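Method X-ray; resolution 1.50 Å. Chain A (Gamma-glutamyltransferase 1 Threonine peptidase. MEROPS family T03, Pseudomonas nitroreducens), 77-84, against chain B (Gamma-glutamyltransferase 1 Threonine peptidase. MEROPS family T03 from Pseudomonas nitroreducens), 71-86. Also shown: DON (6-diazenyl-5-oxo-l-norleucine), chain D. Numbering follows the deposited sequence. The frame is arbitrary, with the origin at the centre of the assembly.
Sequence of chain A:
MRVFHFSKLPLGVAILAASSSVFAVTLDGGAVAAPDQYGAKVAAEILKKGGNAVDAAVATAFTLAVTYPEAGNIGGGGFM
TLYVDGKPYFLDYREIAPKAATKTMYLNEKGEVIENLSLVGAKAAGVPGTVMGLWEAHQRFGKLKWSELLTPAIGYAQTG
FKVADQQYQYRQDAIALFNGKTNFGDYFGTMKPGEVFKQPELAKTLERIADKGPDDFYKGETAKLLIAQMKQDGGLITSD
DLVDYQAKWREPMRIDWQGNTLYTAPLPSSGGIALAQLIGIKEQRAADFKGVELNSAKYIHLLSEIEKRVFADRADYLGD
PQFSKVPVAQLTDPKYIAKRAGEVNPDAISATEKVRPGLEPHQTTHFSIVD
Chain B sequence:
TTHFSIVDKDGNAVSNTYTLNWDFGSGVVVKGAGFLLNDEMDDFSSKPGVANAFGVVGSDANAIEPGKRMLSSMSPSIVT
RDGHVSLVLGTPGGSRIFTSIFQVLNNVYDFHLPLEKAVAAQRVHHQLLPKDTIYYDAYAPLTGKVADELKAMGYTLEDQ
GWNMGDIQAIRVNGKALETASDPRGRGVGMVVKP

Chain A 77-84: GGFMTLYV
Chain B 71-86: LSSMSPSIVTRDGHVS

Chain A 77-84 is one extended strand. Chain B 71-76 is a loop, with Ser B73 at -108/-2 and Ser B75 at -142/58, that leads into strand 77-81. A type I' turn from Arg B81 to His B84 then returns the chain into strand 84-86. The turn residues Asp B82 (phi/psi 61/34) and Gly B83 (78/13) both have positive phi. Arg B81 N donates a hydrogen bond to His B84 O at 2.9 Å, and His B84 N to Arg B81 O at 3.2 Å.

Strand 77-84 of chain A and strand 77-81 of chain B run in nearly the same direction, 24° apart, with axes 6.9 Å apart at closest approach. The register is marked by Thr A81 and Pro B76, whose CA atoms lie 5.9 Å apart. No backbone-to-backbone hydrogen bond joins the two stretches; contact is by side chains against side chains and backbone. Phe A79, Thr A81 and Tyr A83 point toward chain B, while Met A80 and Leu A82 point away. On chain B, Ser B72, Met B74, Pro B76, Ile B78 and Thr B80 point toward chain A. Together the stretches bury 602 Å².

Tyr A83 has the most covered surface, 115 Å². Its chi1 is t (-158°) and chi2 is 71°. Thr B80 (chi1 p) places CG2 over one ring face, 3.9 Å from the ring centroid of Tyr A83 and 13° off the normal, a CH-pi contact. Val B85 CG2 lies 3.4 Å from Tyr A83 CD2, an apolar contact that keeps water from both. Ile B78 (chi1 m, chi2 t) extends CD1 to 4.0 Å from Tyr A83 CB, and the same methyl lies 3.6 Å from Thr A81 O. At the ring edge, Tyr A83 OH is 3.4 Å from Gly B83 O.

Phe A79 follows with 90 Å² (chi1 m, chi2 -48°). Its neighbours are largely apolar. Met B74 CB lies at its ring edge, 3.7 Å from Phe A79 CD2. Pro B76, C-gamma endo, sets CG 3.8 Å from Phe A79 CB. Met B74 (m, t, m) brings its CE to 3.9 Å from Gly A78 CA, where no side chain intervenes.

Thr A81 (chi1 m) makes the clear hydrogen bond between the stretches: OG1 donates to Pro B76 O at 2.8 Å. This ties the chain A strand to the residue just before the chain B strand in an otherwise mainly apolar contact.

Ser B72 (chi1 t) OG donates to DON O at 2.7 Å and accepts from Met B74 N at 2.9 Å. Ser B73 N donates to DON OXT at 2.7 Å. The segment that packs on Phe A79 therefore also holds the ligand carboxylate.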

# COMPACT_ATOMS: atom_id res chain seq x y z
N GLY A 77 -5.95 6.05 -4.85
CA GLY A 77 -6.80 4.90 -4.58
C GLY A 77 -6.16 4.03 -3.53
O GLY A 77 -5.10 4.35 -2.99
N GLY A 78 -6.80 2.89 -3.25
CA GLY A 78 -6.29 2.03 -2.20
C GLY A 78 -7.22 0.87 -1.91
O GLY A 78 -8.12 0.55 -2.70
N PHE A 79 -6.90 0.21 -0.79
CA PHE A 79 -7.57 -1.02 -0.38
C PHE A 79 -7.84 -0.92 1.12
O PHE A 79 -7.00 -0.44 1.89
CB PHE A 79 -6.67 -2.23 -0.55
CG PHE A 79 -6.26 -2.53 -1.97
CD1 PHE A 79 -7.18 -2.56 -2.99
CD2 PHE A 79 -4.95 -2.84 -2.25
CE1 PHE A 79 -6.78 -2.85 -4.29
CE2 PHE A 79 -4.55 -3.15 -3.55
CZ PHE A 79 -5.49 -3.16 -4.57
N MET A 80 -8.97 -1.47 1.55
CA MET A 80 -9.31 -1.53 2.98
C MET A 80 -9.68 -2.96 3.33
O MET A 80 -10.56 -3.55 2.69
CB MET A 80 -10.42 -0.54 3.30
CG MET A 80 -10.66 -0.24 4.78
SD MET A 80 -12.22 0.58 5.08
CE MET A 80 -11.92 2.16 4.36
N THR A 81 -9.00 -3.52 4.32
CA THR A 81 -9.39 -4.80 4.90
C THR A 81 -10.06 -4.52 6.23
O THR A 81 -9.58 -3.70 7.01
CB THR A 81 -8.15 -5.68 5.09
OG1 THR A 81 -7.54 -5.86 3.79
CG2 THR A 81 -8.52 -7.04 5.65
N LEU A 82 -11.20 -5.17 6.46
CA LEU A 82 -12.00 -4.89 7.63
C LEU A 82 -12.37 -6.18 8.34
O LEU A 82 -12.51 -7.24 7.73
CB LEU A 82 -13.33 -4.19 7.25
CG LEU A 82 -13.28 -2.89 6.45
CD1 LEU A 82 -13.28 -3.13 4.97
CD2 LEU A 82 -14.46 -2.00 6.84
N TYR A 83 -12.54 -6.08 9.66
CA TYR A 83 -13.12 -7.14 10.46
C TYR A 83 -14.19 -6.46 11.30
O TYR A 83 -13.86 -5.72 12.23
CB TYR A 83 -12.06 -7.83 11.31
CG TYR A 83 -12.40 -9.21 11.75
CD1 TYR A 83 -12.42 -10.26 10.84
CD2 TYR A 83 -12.66 -9.50 13.09
CE1 TYR A 83 -12.72 -11.54 11.24
CE2 TYR A 83 -12.95 -10.78 13.50
CZ TYR A 83 -12.97 -11.80 12.58
OH TYR A 83 -13.26 -13.08 13.01
N VAL A 84 -15.45 -6.68 10.96
CA VAL A 84 -16.57 -5.98 11.59
C VAL A 84 -17.55 -7.01 12.11
O VAL A 84 -17.99 -7.88 11.36
CB VAL A 84 -17.28 -5.03 10.61
CG1 VAL A 84 -18.47 -4.36 11.30
CG2 VAL A 84 -16.29 -4.00 10.08
N LEU B 71 -2.13 -3.94 -11.24
CA LEU B 71 -1.66 -4.81 -10.16
C LEU B 71 -0.96 -4.00 -9.08
O LEU B 71 -0.19 -3.09 -9.36
CB LEU B 71 -0.68 -5.85 -10.72
CG LEU B 71 -0.25 -6.96 -9.75
CD1 LEU B 71 -1.41 -7.88 -9.44
CD2 LEU B 71 0.90 -7.75 -10.33
N SER B 72 -1.23 -4.35 -7.83
CA SER B 72 -0.66 -3.66 -6.68
C SER B 72 0.12 -4.64 -5.83
O SER B 72 -0.01 -5.86 -5.96
CB SER B 72 -1.80 -3.05 -5.87
OG SER B 72 -1.32 -2.32 -4.76
N SER B 73 0.94 -4.07 -4.95
CA SER B 73 1.55 -4.83 -3.86
C SER B 73 0.95 -4.50 -2.52
O SER B 73 1.36 -5.07 -1.51
CB SER B 73 3.06 -4.58 -3.82
OG SER B 73 3.69 -4.95 -5.05
N MET B 74 0.00 -3.57 -2.46
CA MET B 74 -0.52 -3.08 -1.17
C MET B 74 -1.29 -4.23 -0.51
O MET B 74 -2.06 -4.94 -1.15
CB MET B 74 -1.44 -1.93 -1.49
CG MET B 74 -0.70 -0.61 -1.73
SD MET B 74 -1.74 0.85 -1.89
CE MET B 74 -2.88 0.43 -3.16
N SER B 75 -1.06 -4.42 0.80
CA SER B 75 -1.48 -5.64 1.48
C SER B 75 -1.99 -5.35 2.88
O SER B 75 -1.48 -5.90 3.86
CB SER B 75 -0.31 -6.62 1.54
OG SER B 75 0.18 -6.93 0.24
N PRO B 76 -3.01 -4.51 3.02
CA PRO B 76 -3.56 -4.25 4.36
C PRO B 76 -4.08 -5.56 4.93
O PRO B 76 -4.79 -6.31 4.26
CB PRO B 76 -4.70 -3.27 4.10
CG PRO B 76 -5.04 -3.45 2.61
CD PRO B 76 -3.75 -3.81 1.95
N SER B 77 -3.69 -5.85 6.17
CA SER B 77 -3.88 -7.18 6.72
C SER B 77 -4.44 -7.12 8.13
O SER B 77 -4.17 -6.20 8.91
CB SER B 77 -2.50 -7.86 6.79
OG SER B 77 -1.97 -8.12 5.49
N ILE B 78 -5.19 -8.17 8.47
CA ILE B 78 -5.73 -8.40 9.80
C ILE B 78 -5.53 -9.87 10.13
O ILE B 78 -6.00 -10.75 9.40
CB ILE B 78 -7.22 -8.03 9.91
CG1 ILE B 78 -7.44 -6.58 9.49
CG2 ILE B 78 -7.74 -8.30 11.34
CD1 ILE B 78 -8.92 -6.19 9.49
N VAL B 79 -4.85 -10.15 11.23
CA VAL B 79 -4.73 -11.51 11.73
C VAL B 79 -5.76 -11.69 12.84
O VAL B 79 -5.93 -10.81 13.70
CB VAL B 79 -3.33 -11.84 12.27
CG1 VAL B 79 -3.23 -13.32 12.60
CG2 VAL B 79 -2.28 -11.42 11.28
N THR B 80 -6.42 -12.84 12.84
CA THR B 80 -7.37 -13.20 13.88
C THR B 80 -7.00 -14.56 14.46
O THR B 80 -6.24 -15.33 13.87
CB THR B 80 -8.80 -13.25 13.31
OG1 THR B 80 -8.93 -14.37 12.43
CG2 THR B 80 -9.12 -11.99 12.56
N ARG B 81 -7.54 -14.83 15.65
CA ARG B 81 -7.44 -16.14 16.28
C ARG B 81 -8.74 -16.33 17.06
O ARG B 81 -9.12 -15.46 17.84
CB ARG B 81 -6.22 -16.21 17.20
CG ARG B 81 -5.89 -17.59 17.69
CD ARG B 81 -4.61 -17.62 18.50
NE ARG B 81 -4.34 -18.98 18.91
CZ ARG B 81 -3.59 -19.85 18.24
NH1 ARG B 81 -2.97 -19.50 17.13
NH2 ARG B 81 -3.44 -21.08 18.71
N ASP B 82 -9.43 -17.43 16.79
CA ASP B 82 -10.69 -17.75 17.48
C ASP B 82 -11.77 -16.70 17.25
O ASP B 82 -12.59 -16.45 18.14
CB ASP B 82 -10.48 -17.98 18.97
CG ASP B 82 -9.41 -19.02 19.26
OD1 ASP B 82 -9.27 -19.97 18.46
OD2 ASP B 82 -8.71 -18.87 20.27
N GLY B 83 -11.80 -16.09 16.07
CA GLY B 83 -12.83 -15.12 15.77
C GLY B 83 -12.63 -13.76 16.39
O GLY B 83 -13.56 -12.94 16.40
N HIS B 84 -11.43 -13.49 16.91
CA HIS B 84 -11.13 -12.19 17.47
C HIS B 84 -9.85 -11.66 16.85
O HIS B 84 -8.92 -12.42 16.56
CB HIS B 84 -10.96 -12.29 18.98
CG HIS B 84 -12.19 -12.79 19.66
ND1 HIS B 84 -12.33 -14.10 20.08
CD2 HIS B 84 -13.36 -12.18 19.95
CE1 HIS B 84 -13.52 -14.26 20.63
NE2 HIS B 84 -14.17 -13.11 20.56
N VAL B 85 -9.83 -10.35 16.62
CA VAL B 85 -8.65 -9.71 16.07
C VAL B 85 -7.48 -9.90 17.02
O VAL B 85 -7.60 -9.73 18.24
CB VAL B 85 -8.95 -8.23 15.83
CG1 VAL B 85 -7.69 -7.48 15.45
CG2 VAL B 85 -10.01 -8.08 14.76
N SER B 86 -6.33 -10.22 16.45
CA SER B 86 -5.09 -10.34 17.21
C SER B 86 -4.00 -9.40 16.71
O SER B 86 -3.18 -8.97 17.52
CB SER B 86 -4.56 -11.77 17.16
OG SER B 86 -4.39 -12.21 15.83
O DON D . 0.11 -0.18 -5.49
C DON D . 1.43 -0.42 -5.37
OXT DON D . 1.81 -1.56 -5.13
CA DON D . 2.24 0.86 -5.42
N DON D . 1.69 1.80 -6.36
CB DON D . 2.32 1.27 -3.94
C1E DON D . 2.94 2.62 -3.75
C1D DON D . 3.22 2.80 -2.28
O1J DON D . 2.91 1.94 -1.44